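Local coordinates for protein AvrRxo1-ORF1 (Xanthomonas oryzae pv. oryzicola, PDB 4Z8T) that is a type III effector with a polynucleotide kinase domain, probably binding nucleotide through a P-loop to transfer phosphate, and interacts with AvrRxo1-ORF2, at residues N73-K78 against L197-E202; A187-S192 against S215-V220; R296-I301 against K309-L314. All blocks are in the same frame, centred on the assembly; numbering follows the deposited sequence.

Interaction 1. Residues N73-K78 against L197-E202; sequences NTATGK and LQRKPE. With SO4 (sulfate ion), chain D; SO4 (sulfate ion), chain E.
Ala-75 and Arg-199 meet directly, the methyl CB lying over one face of the guanidinium, 3.7 Å from NH2 and displaced toward the rim of the flat group. Thr-74 adds a lesser contact, CG2 to Arg-199 NH1 at 3.8 Å, in an approach that is neither facial nor edge-on. No hydrogen bond joins the two segments directly. Their polar link is instead a sulfate of chain E, whose sulfur lies in the guanidinium plane at its edge. Arg-199 NH1 gives the nearly straight bond, 2.9 Å to O4 with 167° at the hydrogen, while NH2 reaches O1 at 3.1 Å more weakly. From the loop, Ala-75 N bonds to O2 of the same ion at 3.0 Å. Gly-77 N, at the N-cap of helix 78-85, bonds to O1 of the chain D sulfate at 2.9 Å.

Further out, the Arg-199 chain runs extended from CG to NE, which carries the guanidinium from the end of helix 189-198 across to the loop; NH1 has a second acceptor in Pro-206 O. The loop is shaped by a type II turn from Asn-73 to Thr-76, across which Thr-76 OG1 bonds to Asn-73 O at 2.9 Å. Thr-74 OG1 is bonded to Arg-159. Lys-78 bends at chi3 (66°), and its NZ is bonded to the carbonyls of Leu-70, Gly-72 and Lys-158.

A strand-loop-helix with backbone amides turned on anions is consistent with a Walker A P-loop, as expected of the P-loop NTPase clan. The sulfates, probably from the crystallisation liquor, may mark phosphate positions, more persuasively the chain D ion at the helix start. Arg-199, its edge bonded to the chain E sulfate and near the chain D one, seems suited to pairing with phosphate.

Interaction 2. Residues A187-S192 against S215-V220; sequences APLENS and SGFVAV
Leu-189 and Phe-217 meet through a CH-pi interaction. Leu-189 CB sits over the centre of the ring, 3.9 Å from the centroid and only 10° off the ring normal. The phenyl group is brought beneath it by a chi1 of 172°, which sets CG anti to the backbone N of Phe-217. Farther along the leucine, CD1 rests 4.0 Å from Phe-217 CB, extending the apolar contact back toward helix 210-222.

The remaining contacts are between backbone and ring. Leu-189 N approaches Phe-217 CE1 to 3.5 Å, and Ala-187 O lies at the ring edge in its plane, 3.8 Å from the same carbon. No hydrogen bond crosses between the segments.

Around the contact, Asn-73 touches Phe-217, and Ser-215 OG bonds to Glu-77 and Tyr-78 of the AvrRxo1-ORF2 chain, placing helix 210-222 between the kinase core and its partner.

Face and edge of the ring thus meet different chemistry: aliphatic carbon over the pi cloud, and a carbonyl oxygen beside the slightly positive ring hydrogens. Between 187-192 and 215-220 the attraction is therefore probably dispersion with weak electrostatics.

Interaction 3. Residues R296-I301 against K309-L314; sequences RLENNI and KTRAAL
Glu-298 and Arg-311 cross at about a right angle, and their flat ends are likewise turned against each other, with 86° between the carboxylate and guanidinium planes. The salt bridge they form is a single bond of 2.9 Å from Arg-311 NH1 to Glu-298 OE1. Relative to the guanidinium, the oxygen lies at the edge and practically in plane; relative to the carboxylate, the donor comes in on the syn side but 32° out of plane. A bend at chi2 (-79°) folds the Glu-298 carboxylate toward the facing helix. There OE2 lies over backbone and CB atoms, 3.4 Å from Arg-311 N without the angle for a hydrogen bond and 3.6 Å from Thr-310 CB, as the glutamate and threonine side chains slide past each other in opposite directions.

Ile-301 and Thr-310 reach for each other tip to tip. Ile-301 CD1 is 3.6 Å from Thr-310 OG1 and 3.8 Å from its CG2, so the isoleucine methyl rests between the two branches. That hydroxyl has its main polar partner in Arg-306 O, one turn back along helix 304-315. Leu-297 and Leu-314 close the other end, their side chains crossing at about a right angle with the CD1 methyls 3.8 Å apart.

A type I turn from Glu-298 to Ile-301 bends the chain so that Ile-301, beyond the helix, also points its CB at 309-314, as Leu-297 does. Val-194 of helix 189-198 touches both Thr-310 and Leu-314, placing helix 304-315 against it; Glu-190 of the same helix touches Leu-297.

The chemistry is graded: methyl contacts toward helix 189-198, and an ion pair on the more exposed flank. With one bond between nearly perpendicular groups, the salt bridge probably supplements the apolar contacts.

In the fold
From the N terminus, the loop 73-78 follows strand 66-71 and opens interaction 1, which closes at 197-202 after 118 intervening residues. Interaction 2 crosses it: 187-192 precedes that closure and 215-220 follows it. Both share helix 189-198 within the Zeta toxin range, and a probable hydrogen bond from Ser-192 OG to Thr-74 O, 2.7 Å, joins them. Interaction 3 comes afterwards in series, closing after only seven residues, most of them the start of helix 304-315. It is tied back by the salt bridge of Glu-190 OE1 with Arg-296 NH1, 2.8 Å, and by Leu-197 O against Ala-313 CB. Helix 189-198 thus links the P-loop, helix 210-222 and the later helical pair.

Interaction 1. Residues N73-K78 against L197-E202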
loop_
_atom_site.group_PDB
_atom_site.type_symbol
_atom_site.label_atom_id
_atom_site.label_comp_id
_atom_site.label_asym_id
_atom_site.label_seq_id
_atom_site.Cartn_x
_atom_site.Cartn_y
_atom_site.Cartn_z
ATOM N N ASN A 73 -2.872 11.560 15.687
ATOM C CA ASN A 73 -1.753 10.856 16.289
ATOM C C ASN A 73 -0.628 11.801 16.721
ATOM O O ASN A 73 -0.588 12.976 16.363
ATOM C CB ASN A 73 -1.208 9.826 15.290
ATOM C CG ASN A 73 -0.349 8.766 15.946
ATOM O OD1 ASN A 73 -0.513 8.453 17.131
ATOM N ND2 ASN A 73 0.578 8.193 15.165
ATOM N N THR A 74 0.288 11.246 17.493
ATOM C CA THR A 74 1.456 11.964 17.986
ATOM C C THR A 74 2.263 12.624 16.861
ATOM O O THR A 74 2.552 11.996 15.841
ATOM C CB THR A 74 2.343 10.967 18.741
ATOM O OG1 THR A 74 1.558 10.320 19.754
ATOM C CG2 THR A 74 3.517 11.662 19.398
ATOM N N ALA A 75 2.639 13.886 17.068
ATOM C CA ALA A 75 3.573 14.582 16.179
ATOM C C ALA A 75 3.140 14.580 14.724
ATOM O O ALA A 75 3.954 14.354 13.818
ATOM C CB ALA A 75 5.001 14.020 16.333
ATOM N N THR A 76 1.861 14.863 14.506
ATOM C CA THR A 76 1.309 14.939 13.158
ATOM C C THR A 76 1.173 16.371 12.655
ATOM O O THR A 76 0.745 16.591 11.523
ATOM C CB THR A 76 -0.074 14.263 13.084
ATOM O OG1 THR A 76 -0.902 14.751 14.150
ATOM C CG2 THR A 76 0.062 12.749 13.206
ATOM N N GLY A 77 1.493 17.343 13.496
ATOM C CA GLY A 77 1.355 18.743 13.119
ATOM C C GLY A 77 0.116 19.410 13.673
ATOM O O GLY A 77 -0.353 20.408 13.129
ATOM N N LYS A 78 -0.409 18.868 14.767
ATOM C CA LYS A 78 -1.662 19.351 15.340
ATOM C C LYS A 78 -1.583 20.808 15.774
ATOM O O LYS A 78 -2.493 21.593 15.505
ATOM C CB LYS A 78 -2.094 18.452 16.509
ATOM C CG LYS A 78 -2.345 17.008 16.071
ATOM C CD LYS A 78 -2.555 16.056 17.249
ATOM C CE LYS A 78 -3.815 16.364 18.000
ATOM N NZ LYS A 78 -4.174 15.252 18.960
ATOM N N LEU A 197 11.378 12.132 17.137
ATOM C CA LEU A 197 12.836 12.242 17.292
ATOM C C LEU A 197 13.315 13.686 17.313
ATOM O O LEU A 197 14.362 13.972 17.902
ATOM C CB LEU A 197 13.578 11.454 16.198
ATOM C CG LEU A 197 13.431 9.927 16.239
ATOM C CD1 LEU A 197 14.280 9.275 15.154
ATOM C CD2 LEU A 197 13.805 9.341 17.612
ATOM N N GLN A 198 12.562 14.594 16.684
ATOM C CA GLN A 198 12.909 16.020 16.685
ATOM C C GLN A 198 12.559 16.735 17.976
ATOM O O GLN A 198 13.092 17.815 18.250
ATOM C CB GLN A 198 12.209 16.750 15.539
ATOM C CG GLN A 198 12.787 16.424 14.188
ATOM C CD GLN A 198 11.989 17.028 13.060
ATOM O OE1 GLN A 198 11.226 16.333 12.387
ATOM N NE2 GLN A 198 12.155 18.327 12.843
ATOM N N ARG A 199 11.658 16.156 18.765
ATOM C CA ARG A 199 11.276 16.784 20.024
ATOM C C ARG A 199 12.416 16.651 21.012
ATOM O O ARG A 199 12.876 15.552 21.282
ATOM C CB ARG A 199 10.005 16.137 20.589
ATOM C CG ARG A 199 8.789 16.464 19.761
ATOM C CD ARG A 199 7.572 15.684 20.223
ATOM N NE ARG A 199 6.383 16.185 19.556
ATOM C CZ ARG A 199 5.149 15.780 19.822
ATOM N NH1 ARG A 199 4.944 14.859 20.747
ATOM N NH2 ARG A 199 4.130 16.312 19.155
ATOM N N LYS A 200 12.878 17.772 21.552
ATOM C CA LYS A 200 14.006 17.718 22.466
ATOM C C LYS A 200 13.533 17.594 23.918
ATOM O O LYS A 200 12.500 18.152 24.285
ATOM C CB LYS A 200 14.917 18.926 22.235
ATOM C CG LYS A 200 15.419 18.975 20.790
ATOM C CD LYS A 200 16.499 20.025 20.581
ATOM C CE LYS A 200 15.916 21.395 20.258
ATOM N NZ LYS A 200 15.837 21.648 18.783
ATOM N N PRO A 201 14.276 16.832 24.738
ATOM C CA PRO A 201 13.893 16.565 26.131
ATOM C C PRO A 201 13.774 17.839 26.961
ATOM O O PRO A 201 13.073 17.841 27.973
ATOM C CB PRO A 201 15.042 15.695 26.652
ATOM C CG PRO A 201 15.638 15.077 25.434
ATOM C CD PRO A 201 15.499 16.107 24.354
ATOM N N GLU A 202 14.444 18.904 26.531
ATOM C CA GLU A 202 14.327 20.201 27.186
ATOM C C GLU A 202 13.005 20.883 26.836
ATOM O O GLU A 202 12.648 21.912 27.421
ATOM C CB GLU A 202 15.522 21.104 26.838
ATOM C CG GLU A 202 15.965 21.096 25.368
ATOM C CD GLU A 202 16.900 19.939 25.032
ATOM O OE1 GLU A 202 16.915 18.939 25.779
ATOM O OE2 GLU A 202 17.631 20.031 24.020
HETATM S S SO4 D . 2.855 19.248 16.514
HETATM O O1 SO4 D . 3.220 18.091 15.714
HETATM O O2 SO4 D . 2.771 20.459 15.696
HETATM O O3 SO4 D . 3.907 19.416 17.516
HETATM O O4 SO4 D . 1.586 19.013 17.190
HETATM S S SO4 E . 1.090 15.155 20.592
HETATM O O1 SO4 E . 1.460 16.559 20.785
HETATM O O2 SO4 E . 0.747 14.982 19.183
HETATM O O3 SO4 E . -0.091 14.890 21.416
HETATM O O4 SO4 E . 2.159 14.263 21.033
#

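Interaction 2. Residues A187-S192 against S215-V220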
loop_
_atom_site.group_PDB
_atom_site.type_symbol
_atom_site.label_atom_id
_atom_site.label_comp_id
_atom_site.label_asym_id
_atom_site.label_seq_id
_atom_site.Cartn_x
_atom_site.Cartn_y
_atom_site.Cartn_z
ATOM N N ALA A 187 -0.855 12.458 9.521
ATOM C CA ALA A 187 0.406 12.397 8.794
ATOM C C ALA A 187 0.811 10.940 8.670
ATOM O O ALA A 187 0.401 10.107 9.478
ATOM C CB ALA A 187 1.481 13.182 9.532
ATOM N N PRO A 188 1.628 10.620 7.663
ATOM C CA PRO A 188 2.146 9.257 7.545
ATOM C C PRO A 188 2.886 8.866 8.815
ATOM O O PRO A 188 3.436 9.743 9.494
ATOM C CB PRO A 188 3.134 9.359 6.376
ATOM C CG PRO A 188 2.644 10.505 5.563
ATOM C CD PRO A 188 2.017 11.477 6.527
ATOM N N LEU A 189 2.892 7.577 9.128
ATOM C CA LEU A 189 3.523 7.101 10.352
ATOM C C LEU A 189 4.969 7.544 10.450
ATOM O O LEU A 189 5.416 7.957 11.512
ATOM C CB LEU A 189 3.426 5.584 10.440
ATOM C CG LEU A 189 4.124 4.890 11.613
ATOM C CD1 LEU A 189 3.692 5.461 12.952
ATOM C CD2 LEU A 189 3.803 3.399 11.561
ATOM N N GLU A 190 5.700 7.446 9.347
ATOM C CA GLU A 190 7.094 7.863 9.366
ATOM C C GLU A 190 7.253 9.337 9.739
ATOM O O GLU A 190 8.241 9.727 10.387
ATOM C CB GLU A 190 7.739 7.568 8.008
ATOM C CG GLU A 190 9.200 7.243 8.082
ATOM C CD GLU A 190 9.695 6.561 6.818
ATOM O OE1 GLU A 190 9.185 6.894 5.725
ATOM O OE2 GLU A 190 10.580 5.680 6.924
ATOM N N ASN A 191 6.287 10.168 9.349
ATOM C CA ASN A 191 6.362 11.583 9.701
ATOM C C ASN A 191 6.236 11.759 11.201
ATOM O O ASN A 191 6.887 12.609 11.790
ATOM C CB ASN A 191 5.276 12.408 8.996
ATOM C CG ASN A 191 5.627 12.722 7.559
ATOM O OD1 ASN A 191 6.432 12.016 6.937
ATOM N ND2 ASN A 191 5.038 13.795 7.022
ATOM N N SER A 192 5.369 10.967 11.820
ATOM C CA SER A 192 5.235 11.026 13.266
ATOM C C SER A 192 6.489 10.537 13.955
ATOM O O SER A 192 6.876 11.084 14.976
ATOM C CB SER A 192 4.033 10.207 13.754
ATOM O OG SER A 192 2.818 10.879 13.437
ATOM N N SER A 215 0.687 2.146 17.269
ATOM C CA SER A 215 -0.661 1.760 17.645
ATOM C C SER A 215 -1.597 2.959 17.597
ATOM O O SER A 215 -2.773 2.830 17.241
ATOM C CB SER A 215 -0.678 1.092 19.021
ATOM O OG SER A 215 -0.216 -0.245 18.887
ATOM N N GLY A 216 -1.065 4.141 17.894
ATOM C CA GLY A 216 -1.855 5.356 17.772
ATOM C C GLY A 216 -2.258 5.632 16.335
ATOM O O GLY A 216 -3.374 6.080 16.066
ATOM N N PHE A 217 -1.330 5.380 15.416
ATOM C CA PHE A 217 -1.562 5.571 13.991
ATOM C C PHE A 217 -2.646 4.633 13.502
ATOM O O PHE A 217 -3.576 5.045 12.807
ATOM C CB PHE A 217 -0.256 5.295 13.251
ATOM C CG PHE A 217 -0.375 5.256 11.755
ATOM C CD1 PHE A 217 -0.300 6.418 11.012
ATOM C CD2 PHE A 217 -0.471 4.037 11.082
ATOM C CE1 PHE A 217 -0.378 6.375 9.635
ATOM C CE2 PHE A 217 -0.544 3.998 9.700
ATOM C CZ PHE A 217 -0.502 5.172 8.982
ATOM N N VAL A 218 -2.518 3.363 13.862
ATOM C CA VAL A 218 -3.511 2.382 13.468
ATOM C C VAL A 218 -4.899 2.757 13.988
ATOM O O VAL A 218 -5.879 2.758 13.234
ATOM C CB VAL A 218 -3.124 0.976 13.951
ATOM C CG1 VAL A 218 -4.287 0.017 13.746
ATOM C CG2 VAL A 218 -1.882 0.498 13.206
ATOM N N ALA A 219 -4.971 3.124 15.264
ATOM C CA ALA A 219 -6.242 3.469 15.892
ATOM C C ALA A 219 -6.868 4.714 15.272
ATOM O O ALA A 219 -8.070 4.742 14.997
ATOM C CB ALA A 219 -6.060 3.661 17.363
ATOM N N VAL A 220 -6.064 5.751 15.059
ATOM C CA VAL A 220 -6.621 6.998 14.552
ATOM C C VAL A 220 -7.154 6.837 13.130
ATOM O O VAL A 220 -8.202 7.382 12.788
ATOM C CB VAL A 220 -5.619 8.186 14.678
ATOM C CG1 VAL A 220 -4.604 8.157 13.576
ATOM C CG2 VAL A 220 -6.373 9.518 14.691
#

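Interaction 3. Residues R296-I301 against K309-L314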
loop_
_atom_site.group_PDB
_atom_site.type_symbol
_atom_site.label_atom_id
_atom_site.label_comp_id
_atom_site.label_asym_id
_atom_site.label_seq_id
_atom_site.Cartn_x
_atom_site.Cartn_y
_atom_site.Cartn_z
ATOM N N ARG A 296 16.096 10.221 1.781
ATOM C CA ARG A 296 14.741 10.021 1.266
ATOM C C ARG A 296 13.762 10.996 1.910
ATOM O O ARG A 296 12.949 11.605 1.217
ATOM C CB ARG A 296 14.266 8.584 1.484
ATOM C CG ARG A 296 12.806 8.362 1.084
ATOM C CD ARG A 296 12.421 6.896 1.080
ATOM N NE ARG A 296 12.660 6.236 2.363
ATOM C CZ ARG A 296 11.807 6.247 3.387
ATOM N NH1 ARG A 296 10.657 6.902 3.295
ATOM N NH2 ARG A 296 12.109 5.606 4.511
ATOM N N LEU A 297 13.852 11.153 3.231
ATOM C CA LEU A 297 12.997 12.109 3.938
ATOM C C LEU A 297 13.356 13.554 3.618
ATOM O O LEU A 297 12.472 14.401 3.469
ATOM C CB LEU A 297 13.036 11.866 5.446
ATOM C CG LEU A 297 12.420 10.537 5.886
ATOM C CD1 LEU A 297 12.504 10.355 7.389
ATOM C CD2 LEU A 297 10.979 10.445 5.437
ATOM N N GLU A 298 14.649 13.842 3.512
ATOM C CA GLU A 298 15.090 15.186 3.167
ATOM C C GLU A 298 14.624 15.604 1.772
ATOM O O GLU A 298 14.397 16.784 1.525
ATOM C CB GLU A 298 16.614 15.293 3.267
ATOM C CG GLU A 298 17.147 15.203 4.680
ATOM C CD GLU A 298 17.008 16.501 5.444
ATOM O OE1 GLU A 298 17.666 17.492 5.053
ATOM O OE2 GLU A 298 16.257 16.530 6.445
ATOM N N ASN A 299 14.487 14.635 0.866
ATOM C CA ASN A 299 14.102 14.915 -0.520
ATOM C C ASN A 299 12.720 15.559 -0.616
ATOM O O ASN A 299 12.421 16.264 -1.585
ATOM C CB ASN A 299 14.133 13.624 -1.349
ATOM C CG ASN A 299 14.103 13.884 -2.845
ATOM O OD1 ASN A 299 14.793 14.777 -3.343
ATOM N ND2 ASN A 299 13.305 13.103 -3.571
ATOM N N ASN A 300 11.879 15.315 0.389
ATOM C CA ASN A 300 10.519 15.864 0.402
ATOM C C ASN A 300 10.303 16.948 1.451
ATOM O O ASN A 300 9.170 17.263 1.835
ATOM C CB ASN A 300 9.474 14.751 0.551
ATOM C CG ASN A 300 9.368 13.883 -0.688
ATOM O OD1 ASN A 300 9.517 12.663 -0.624
ATOM N ND2 ASN A 300 9.110 14.511 -1.822
ATOM N N ILE A 301 11.396 17.530 1.921
ATOM C CA ILE A 301 11.293 18.655 2.830
ATOM C C ILE A 301 12.047 19.833 2.213
ATOM O O ILE A 301 13.268 19.779 2.065
ATOM C CB ILE A 301 11.882 18.331 4.213
ATOM C CG1 ILE A 301 11.188 17.106 4.821
ATOM C CG2 ILE A 301 11.734 19.527 5.132
ATOM C CD1 ILE A 301 11.838 16.573 6.095
ATOM N N LYS A 309 16.592 20.456 10.933
ATOM C CA LYS A 309 16.206 19.842 12.197
ATOM C C LYS A 309 15.855 18.372 12.034
ATOM O O LYS A 309 16.155 17.561 12.902
ATOM C CB LYS A 309 15.037 20.619 12.824
ATOM C CG LYS A 309 15.439 22.016 13.262
ATOM C CD LYS A 309 14.245 22.824 13.766
ATOM C CE LYS A 309 14.718 24.129 14.397
ATOM N NZ LYS A 309 13.589 25.015 14.810
ATOM N N THR A 310 15.227 18.030 10.918
ATOM C CA THR A 310 14.880 16.641 10.636
ATOM C C THR A 310 16.164 15.845 10.514
ATOM O O THR A 310 16.325 14.788 11.115
ATOM C CB THR A 310 14.077 16.535 9.331
ATOM O OG1 THR A 310 12.837 17.247 9.483
ATOM C CG2 THR A 310 13.804 15.084 8.977
ATOM N N ARG A 311 17.097 16.401 9.750
ATOM C CA ARG A 311 18.391 15.793 9.500
ATOM C C ARG A 311 19.150 15.534 10.792
ATOM O O ARG A 311 19.621 14.428 11.045
ATOM C CB ARG A 311 19.187 16.752 8.609
ATOM C CG ARG A 311 20.546 16.307 8.227
ATOM C CD ARG A 311 20.959 17.023 6.954
ATOM N NE ARG A 311 21.409 18.405 7.145
ATOM C CZ ARG A 311 20.794 19.494 6.669
ATOM N NH1 ARG A 311 19.663 19.402 5.975
ATOM N NH2 ARG A 311 21.318 20.693 6.889
ATOM N N ALA A 312 19.247 16.559 11.628
ATOM C CA ALA A 312 19.983 16.434 12.879
ATOM C C ALA A 312 19.377 15.412 13.833
ATOM O O ALA A 312 20.096 14.678 14.510
ATOM C CB ALA A 312 20.097 17.780 13.546
ATOM N N ALA A 313 18.049 15.367 13.895
ATOM C CA ALA A 313 17.382 14.410 14.771
ATOM C C ALA A 313 17.650 12.969 14.336
ATOM O O ALA A 313 17.851 12.095 15.175
ATOM C CB ALA A 313 15.902 14.688 14.812
ATOM N N LEU A 314 17.624 12.727 13.028
ATOM C CA LEU A 314 17.830 11.390 12.485
ATOM C C LEU A 314 19.282 10.949 12.616
ATOM O O LEU A 314 19.549 9.800 12.946
ATOM C CB LEU A 314 17.402 11.328 11.020
ATOM C CG LEU A 314 15.899 11.441 10.753
ATOM C CD1 LEU A 314 15.597 11.609 9.273
ATOM C CD2 LEU A 314 15.213 10.199 11.284
#